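Local coordinates for bacterial transferase hexapeptide (Three repeats) family protein (Acinetobacter baumannii, PDB 4M9C) that probably catalyses an N-acetylation step in the biosynthesis of UDP-N,N'-diacetylbacillosamine, at residues His159-Ala164 with Pro180-Lys185; Gly186-Met191 with Gly202-Gly207. All blocks are in the same frame, centred on the assembly; numbering follows the deposited sequence.

Contact 1: His159-Ala164 with Pro180-Lys185; sequences HIEDHA and PLIIGK
Strands 158-160 and 181-183 run parallel, with H159 beside I182 and I160 beside I183. Three backbone hydrogen bonds join them: H159 N to L181 O, I183 N to H159 O, and E161 N to I183 O. The last is almost straight, at 175°.

The H159 ring swings out on the same sheet face as I182. Its CG is anti to the carbonyl carbon (chi1 -61°). P180 CB sits over the centre of one ring face, 3.7 Å from the H159 ring centroid, in a CH-pi contact. I160 and I183 project from the buried face, side by side and pointing the same way. I160 CG1 touches I183 CG1 at 3.9 Å. Both CG1 atoms lie anti to their carbonyl carbons, so both CG2 branches are anti to the backbone N. I183 CG2 reaches A164 CB at 3.9 Å.

E161 is extended beyond CG and leans across to the other strand. E161 OE1 accepts a weak, bent hydrogen bond from K185 N at 3.2 Å. E161 OE2 lies against I182 CG2, 3.7 Å away.

K185 runs straight through chi3 and bends at chi4 (51°). This brings K185 NZ obliquely to the H163 ring, 3.8 Å from H163 CD2. K185 NZ is also 3.9 Å from D162 CB. It makes no salt bridge to D162: D162 OD1 is 4.7 Å from K185 NZ. D162 OD2 instead accepts from D144 N. The H163 ring is held by S73 through ND1 and lies nearly parallel to the ring of Y145.

E161 to A164 form a type II turn with H163 at positive phi. Short parallel strands, inward aliphatic residues and a turn at the corner are characteristic of successive coils of a left-handed beta-helix.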
ATOM      1  N   HIS A 159      -6.362 -19.557  -6.656  1.00 29.15           N
ATOM      2  CA  HIS A 159      -7.388 -19.533  -7.687  1.00 28.64           C
ATOM      3  C   HIS A 159      -8.667 -18.980  -7.066  1.00 31.84           C
ATOM      4  O   HIS A 159      -9.221 -19.559  -6.130  1.00 29.27           O
ATOM      5  CB  HIS A 159      -7.621 -20.932  -8.276  1.00 32.60           C
ATOM      6  CG  HIS A 159      -6.410 -21.522  -8.940  1.00 38.49           C
ATOM      7  ND1 HIS A 159      -6.422 -22.756  -9.557  1.00 40.42           N
ATOM      8  CD2 HIS A 159      -5.151 -21.042  -9.088  1.00 37.06           C
ATOM      9  CE1 HIS A 159      -5.227 -23.009 -10.058  1.00 42.58           C
ATOM     10  NE2 HIS A 159      -4.436 -21.986  -9.787  1.00 40.56           N
ATOM     11  N   ILE A 160      -9.101 -17.829  -7.559  1.00 30.84           N
ATOM     12  CA  ILE A 160     -10.309 -17.181  -7.063  1.00 31.74           C
ATOM     13  C   ILE A 160     -11.371 -17.315  -8.142  1.00 32.91           C
ATOM     14  O   ILE A 160     -11.226 -16.775  -9.230  1.00 29.69           O
ATOM     15  CB  ILE A 160     -10.048 -15.699  -6.739  1.00 29.88           C
ATOM     16  CG1 ILE A 160      -8.993 -15.597  -5.628  1.00 26.84           C
ATOM     17  CG2 ILE A 160     -11.327 -15.005  -6.322  1.00 28.68           C
ATOM     18  CD1 ILE A 160      -8.613 -14.187  -5.258  1.00 28.45           C
ATOM     19  N   GLU A 161     -12.423 -18.071  -7.852  1.00 29.27           N
ATOM     20  CA  GLU A 161     -13.407 -18.403  -8.877  1.00 30.28           C
ATOM     21  C   GLU A 161     -14.463 -17.308  -9.051  1.00 30.50           C
ATOM     22  O   GLU A 161     -14.487 -16.347  -8.289  1.00 27.75           O
ATOM     23  CB  GLU A 161     -14.033 -19.770  -8.565  1.00 37.73           C
ATOM     24  CG  GLU A 161     -13.004 -20.895  -8.646  1.00 35.29           C
ATOM     25  CD  GLU A 161     -13.524 -22.215  -8.118  1.00 44.66           C
ATOM     26  OE1 GLU A 161     -14.652 -22.247  -7.587  1.00 50.48           O
ATOM     27  OE2 GLU A 161     -12.800 -23.228  -8.232  1.00 58.07           O
ATOM     28  N   ASP A 162     -15.315 -17.451 -10.067  1.00 30.63           N
ATOM     29  CA  ASP A 162     -16.314 -16.438 -10.411  1.00 28.86           C
ATOM     30  C   ASP A 162     -17.036 -15.817  -9.226  1.00 28.98           C
ATOM     31  O   ASP A 162     -17.383 -16.505  -8.267  1.00 33.79           O
ATOM     32  CB  ASP A 162     -17.367 -17.021 -11.362  1.00 31.82           C
ATOM     33  CG  ASP A 162     -16.798 -17.375 -12.724  1.00 35.11           C
ATOM     34  OD1 ASP A 162     -17.589 -17.812 -13.588  1.00 40.93           O
ATOM     35  OD2 ASP A 162     -15.574 -17.197 -12.946  1.00 34.18           O
ATOM     36  N   HIS A 163     -17.265 -14.508  -9.303  1.00 25.28           N
ATOM     37  CA  HIS A 163     -18.158 -13.815  -8.371  1.00 26.58           C
ATOM     38  C   HIS A 163     -17.703 -13.757  -6.917  1.00 28.09           C
ATOM     39  O   HIS A 163     -18.452 -13.312  -6.056  1.00 29.09           O
ATOM     40  CB  HIS A 163     -19.591 -14.376  -8.474  1.00 27.15           C
ATOM     41  CG  HIS A 163     -20.320 -13.904  -9.693  1.00 30.22           C
ATOM     42  ND1 HIS A 163     -20.865 -12.640  -9.785  1.00 30.36           N
ATOM     43  CD2 HIS A 163     -20.554 -14.503 -10.885  1.00 30.02           C
ATOM     44  CE1 HIS A 163     -21.422 -12.489 -10.975  1.00 28.48           C
ATOM     45  NE2 HIS A 163     -21.256 -13.608 -11.658  1.00 28.46           N
ATOM     46  N   ALA A 164     -16.481 -14.192  -6.632  1.00 26.66           N
ATOM     47  CA  ALA A 164     -15.959 -14.060  -5.277  1.00 24.33           C
ATOM     48  C   ALA A 164     -15.735 -12.580  -4.918  1.00 26.32           C
ATOM     49  O   ALA A 164     -15.462 -11.757  -5.786  1.00 27.32           O
ATOM     50  CB  ALA A 164     -14.690 -14.844  -5.132  1.00 24.24           C
ATOM     51  N   PRO A 180      -3.019 -25.303  -5.244  1.00 32.02           N
ATOM     52  CA  PRO A 180      -3.449 -23.906  -5.146  1.00 32.45           C
ATOM     53  C   PRO A 180      -4.437 -23.727  -4.005  1.00 34.01           C
ATOM     54  O   PRO A 180      -5.189 -24.651  -3.696  1.00 34.80           O
ATOM     55  CB  PRO A 180      -4.154 -23.668  -6.479  1.00 32.56           C
ATOM     56  CG  PRO A 180      -4.527 -25.019  -6.969  1.00 37.83           C
ATOM     57  CD  PRO A 180      -3.418 -25.911  -6.523  1.00 34.02           C
ATOM     58  N   LEU A 181      -4.424 -22.563  -3.368  1.00 34.79           N
ATOM     59  CA  LEU A 181      -5.481 -22.224  -2.427  1.00 30.39           C
ATOM     60  C   LEU A 181      -6.674 -21.700  -3.238  1.00 30.25           C
ATOM     61  O   LEU A 181      -6.520 -20.844  -4.118  1.00 27.88           O
ATOM     62  CB  LEU A 181      -5.000 -21.189  -1.408  1.00 29.80           C
ATOM     63  CG  LEU A 181      -5.979 -20.943  -0.256  1.00 29.93           C
ATOM     64  CD1 LEU A 181      -5.283 -20.377   0.972  1.00 28.79           C
ATOM     65  CD2 LEU A 181      -7.130 -20.038  -0.685  1.00 25.13           C
ATOM     66  N   ILE A 182      -7.859 -22.228  -2.962  1.00 27.91           N
ATOM     67  CA  ILE A 182      -9.030 -21.891  -3.755  1.00 27.27           C
ATOM     68  C   ILE A 182     -10.049 -21.097  -2.957  1.00 28.07           C
ATOM     69  O   ILE A 182     -10.404 -21.470  -1.837  1.00 30.76           O
ATOM     70  CB  ILE A 182      -9.705 -23.156  -4.308  1.00 33.97           C
ATOM     71  CG1 ILE A 182      -8.725 -23.947  -5.178  1.00 36.31           C
ATOM     72  CG2 ILE A 182     -10.958 -22.798  -5.089  1.00 33.06           C
ATOM     73  CD1 ILE A 182      -9.235 -25.315  -5.559  1.00 42.20           C
ATOM     74  N   ILE A 183     -10.483 -19.985  -3.534  1.00 27.89           N
ATOM     75  CA  ILE A 183     -11.613 -19.219  -3.039  1.00 27.40           C
ATOM     76  C   ILE A 183     -12.791 -19.581  -3.937  1.00 29.32           C
ATOM     77  O   ILE A 183     -12.787 -19.271  -5.124  1.00 30.07           O
ATOM     78  CB  ILE A 183     -11.357 -17.705  -3.147  1.00 26.61           C
ATOM     79  CG1 ILE A 183     -10.108 -17.316  -2.352  1.00 24.50           C
ATOM     80  CG2 ILE A 183     -12.562 -16.915  -2.645  1.00 25.48           C
ATOM     81  CD1 ILE A 183     -10.156 -17.755  -0.894  1.00 22.16           C
ATOM     82  N   GLY A 184     -13.792 -20.251  -3.378  1.00 30.36           N
ATOM     83  CA  GLY A 184     -14.877 -20.789  -4.188  1.00 28.50           C
ATOM     84  C   GLY A 184     -15.806 -19.782  -4.845  1.00 29.44           C
ATOM     85  O   GLY A 184     -15.909 -18.625  -4.430  1.00 26.08           O
ATOM     86  N   LYS A 185     -16.488 -20.234  -5.892  1.00 25.98           N
ATOM     87  CA  LYS A 185     -17.405 -19.387  -6.626  1.00 28.53           C
ATOM     88  C   LYS A 185     -18.388 -18.677  -5.679  1.00 28.37           C
ATOM     89  O   LYS A 185     -19.027 -19.309  -4.838  1.00 28.86           O
ATOM     90  CB  LYS A 185     -18.131 -20.220  -7.686  1.00 35.22           C
ATOM     91  CG  LYS A 185     -19.268 -19.506  -8.380  1.00 41.60           C
ATOM     92  CD  LYS A 185     -19.793 -20.313  -9.568  1.00 47.43           C
ATOM     93  CE  LYS A 185     -21.099 -19.710 -10.105  1.00 50.12           C
ATOM     94  NZ  LYS A 185     -20.973 -18.240 -10.367  1.00 35.97           N
TER

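Contact 2: Gly186-Met191 with Gly202-Gly207; sequences GAIVGM and GVTVVG
The flat groups here are peptide units, joined across the strands by three hydrogen bonds. I188 N lies in the carbonyl plane of V203 and donates to V203 O at 2.9 Å. V205 N and G190 N each approach nearly along a C=O axis, to I188 O and V205 O respectively. The bond from G190 N to V205 O is 2.8 Å long and bent (146°).

The sheet has two faces. On one, I188 and T204 lie side by side. T204 CG2 is anti to the carbonyl carbon and presses on I188 CB at 3.6 Å and I188 CD1 at 3.7 Å. T204 OG1 stands in the crowded position between backbone N and carbonyl carbon (chi1 77°), where it accepts from E214 N. On the buried face V189 CG2 meets V205 CG2 at 4.2 Å. V205 also packs on I212.

V205 O and V206 CG1 occupy the side of G190 where a side chain would stand. Further along, one water bridges the two segments: it donates to M191 O and accepts from G207 N, both at 2.8 Å.

Strand 204-206 also pairs antiparallel with strand 211-214. The contact therefore joins the parallel stacking of a left-handed beta-helix to the C-terminal hairpin that extends its sheet.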
ATOM      1  N   GLY A 186     -18.460 -17.353  -5.789  1.00 27.87           N
ATOM      2  CA  GLY A 186     -19.393 -16.559  -5.012  1.00 27.54           C
ATOM      3  C   GLY A 186     -19.111 -16.482  -3.524  1.00 26.92           C
ATOM      4  O   GLY A 186     -19.936 -15.980  -2.754  1.00 26.33           O
ATOM      5  N   ALA A 187     -17.959 -16.977  -3.093  1.00 25.19           N
ATOM      6  CA  ALA A 187     -17.612 -16.861  -1.685  1.00 24.54           C
ATOM      7  C   ALA A 187     -17.431 -15.389  -1.324  1.00 24.44           C
ATOM      8  O   ALA A 187     -17.238 -14.535  -2.195  1.00 24.08           O
ATOM      9  CB  ALA A 187     -16.348 -17.667  -1.360  1.00 24.06           C
ATOM     10  N   ILE A 188     -17.496 -15.102  -0.033  1.00 23.73           N
ATOM     11  CA  ILE A 188     -17.270 -13.770   0.483  1.00 23.66           C
ATOM     12  C   ILE A 188     -16.197 -13.847   1.570  1.00 27.62           C
ATOM     13  O   ILE A 188     -16.411 -14.453   2.615  1.00 24.66           O
ATOM     14  CB  ILE A 188     -18.556 -13.222   1.126  1.00 24.17           C
ATOM     15  CG1 ILE A 188     -19.660 -13.065   0.074  1.00 27.14           C
ATOM     16  CG2 ILE A 188     -18.287 -11.925   1.859  1.00 23.79           C
ATOM     17  CD1 ILE A 188     -20.968 -12.593   0.655  1.00 27.28           C
ATOM     18  N   VAL A 189     -15.043 -13.238   1.327  1.00 23.67           N
ATOM     19  CA  VAL A 189     -14.012 -13.152   2.358  1.00 23.28           C
ATOM     20  C   VAL A 189     -14.229 -11.825   3.080  1.00 24.68           C
ATOM     21  O   VAL A 189     -14.161 -10.760   2.459  1.00 24.67           O
ATOM     22  CB  VAL A 189     -12.589 -13.206   1.727  1.00 24.75           C
ATOM     23  CG1 VAL A 189     -11.515 -12.902   2.762  1.00 21.06           C
ATOM     24  CG2 VAL A 189     -12.350 -14.564   1.076  1.00 23.90           C
ATOM     25  N   GLY A 190     -14.507 -11.872   4.377  1.00 23.53           N
ATOM     26  CA  GLY A 190     -14.925 -10.672   5.086  1.00 25.22           C
ATOM     27  C   GLY A 190     -13.775  -9.706   5.276  1.00 28.02           C
ATOM     28  O   GLY A 190     -12.626 -10.120   5.233  1.00 23.08           O
ATOM     29  N   MET A 191     -14.067  -8.425   5.487  1.00 29.95           N
ATOM     30  CA  MET A 191     -13.003  -7.471   5.779  1.00 27.85           C
ATOM     31  C   MET A 191     -12.089  -7.971   6.891  1.00 27.47           C
ATOM     32  O   MET A 191     -12.536  -8.538   7.891  1.00 26.33           O
ATOM     33  CB  MET A 191     -13.569  -6.109   6.174  1.00 25.93           C
ATOM     34  CG  MET A 191     -14.413  -6.137   7.421  1.00 37.94           C
ATOM     35  SD  MET A 191     -14.997  -4.481   7.865  1.00 42.61           S
ATOM     36  CE  MET A 191     -13.457  -3.578   7.744  1.00 17.81           C
ATOM     37  N   GLY A 202     -19.717 -20.143  -2.209  1.00 27.34           N
ATOM     38  CA  GLY A 202     -20.959 -19.644  -1.656  1.00 30.69           C
ATOM     39  C   GLY A 202     -21.018 -19.396  -0.159  1.00 29.49           C
ATOM     40  O   GLY A 202     -22.090 -19.116   0.356  1.00 26.51           O
ATOM     41  N   VAL A 203     -19.892 -19.481   0.545  1.00 25.38           N
ATOM     42  CA  VAL A 203     -19.914 -19.207   1.981  1.00 25.62           C
ATOM     43  C   VAL A 203     -19.183 -17.917   2.304  1.00 29.00           C
ATOM     44  O   VAL A 203     -18.497 -17.355   1.448  1.00 28.03           O
ATOM     45  CB  VAL A 203     -19.320 -20.360   2.812  1.00 28.18           C
ATOM     46  CG1 VAL A 203     -20.015 -21.655   2.470  1.00 26.40           C
ATOM     47  CG2 VAL A 203     -17.822 -20.466   2.584  1.00 26.81           C
ATOM     48  N   THR A 204     -19.360 -17.418   3.521  1.00 24.72           N
ATOM     49  CA  THR A 204     -18.587 -16.265   3.952  1.00 27.36           C
ATOM     50  C   THR A 204     -17.638 -16.687   5.063  1.00 30.10           C
ATOM     51  O   THR A 204     -17.963 -17.574   5.862  1.00 26.38           O
ATOM     52  CB  THR A 204     -19.492 -15.132   4.464  1.00 28.19           C
ATOM     53  OG1 THR A 204     -19.956 -15.454   5.772  1.00 32.54           O
ATOM     54  CG2 THR A 204     -20.681 -14.939   3.542  1.00 26.78           C
ATOM     55  N   VAL A 205     -16.455 -16.078   5.100  1.00 25.56           N
ATOM     56  CA  VAL A 205     -15.527 -16.299   6.206  1.00 24.33           C
ATOM     57  C   VAL A 205     -15.145 -14.963   6.836  1.00 27.42           C
ATOM     58  O   VAL A 205     -15.216 -13.928   6.183  1.00 24.18           O
ATOM     59  CB  VAL A 205     -14.260 -17.053   5.765  1.00 27.03           C
ATOM     60  CG1 VAL A 205     -14.617 -18.430   5.237  1.00 26.83           C
ATOM     61  CG2 VAL A 205     -13.474 -16.245   4.718  1.00 21.60           C
ATOM     62  N   VAL A 206     -14.746 -14.987   8.103  1.00 28.53           N
ATOM     63  CA  VAL A 206     -14.284 -13.783   8.783  1.00 24.46           C
ATOM     64  C   VAL A 206     -13.268 -14.193   9.831  1.00 25.60           C
ATOM     65  O   VAL A 206     -13.199 -15.367  10.202  1.00 28.19           O
ATOM     66  CB  VAL A 206     -15.430 -13.032   9.509  1.00 24.24           C
ATOM     67  CG1 VAL A 206     -16.546 -12.700   8.554  1.00 33.40           C
ATOM     68  CG2 VAL A 206     -15.957 -13.866  10.660  1.00 28.71           C
ATOM     69  N   GLY A 207     -12.475 -13.230  10.295  1.00 24.45           N
ATOM     70  CA  GLY A 207     -11.579 -13.445  11.423  1.00 27.47           C
ATOM     71  C   GLY A 207     -10.132 -13.808  11.113  1.00 27.56           C
ATOM     72  O   GLY A 207      -9.743 -13.985   9.957  1.00 25.75           O
TER
HETATM   73  O   HOH W   1     -12.125 -10.469   9.811  1.00 27.72           O

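Contact 1 closes at K185 and contact 2 opens at G186, so the chain passes directly from one to the other, turning a corner of the beta-helix. Their centres are about 11 Å apart. A probable hydrogen bond joins them, D162 O to G186 N at 2.8 Å. A164 CB also packs on A187 O at 3.9 Å. V199 packs against both I183 of contact 1 and A187 of contact 2. The two contacts lie in different sheets of the beta-helix, and within each the two strands are parallel. Contact 2 reaches a neighbouring subunit, where M191 packs on K173 of that subunit, while contact 1 stays within its own chain.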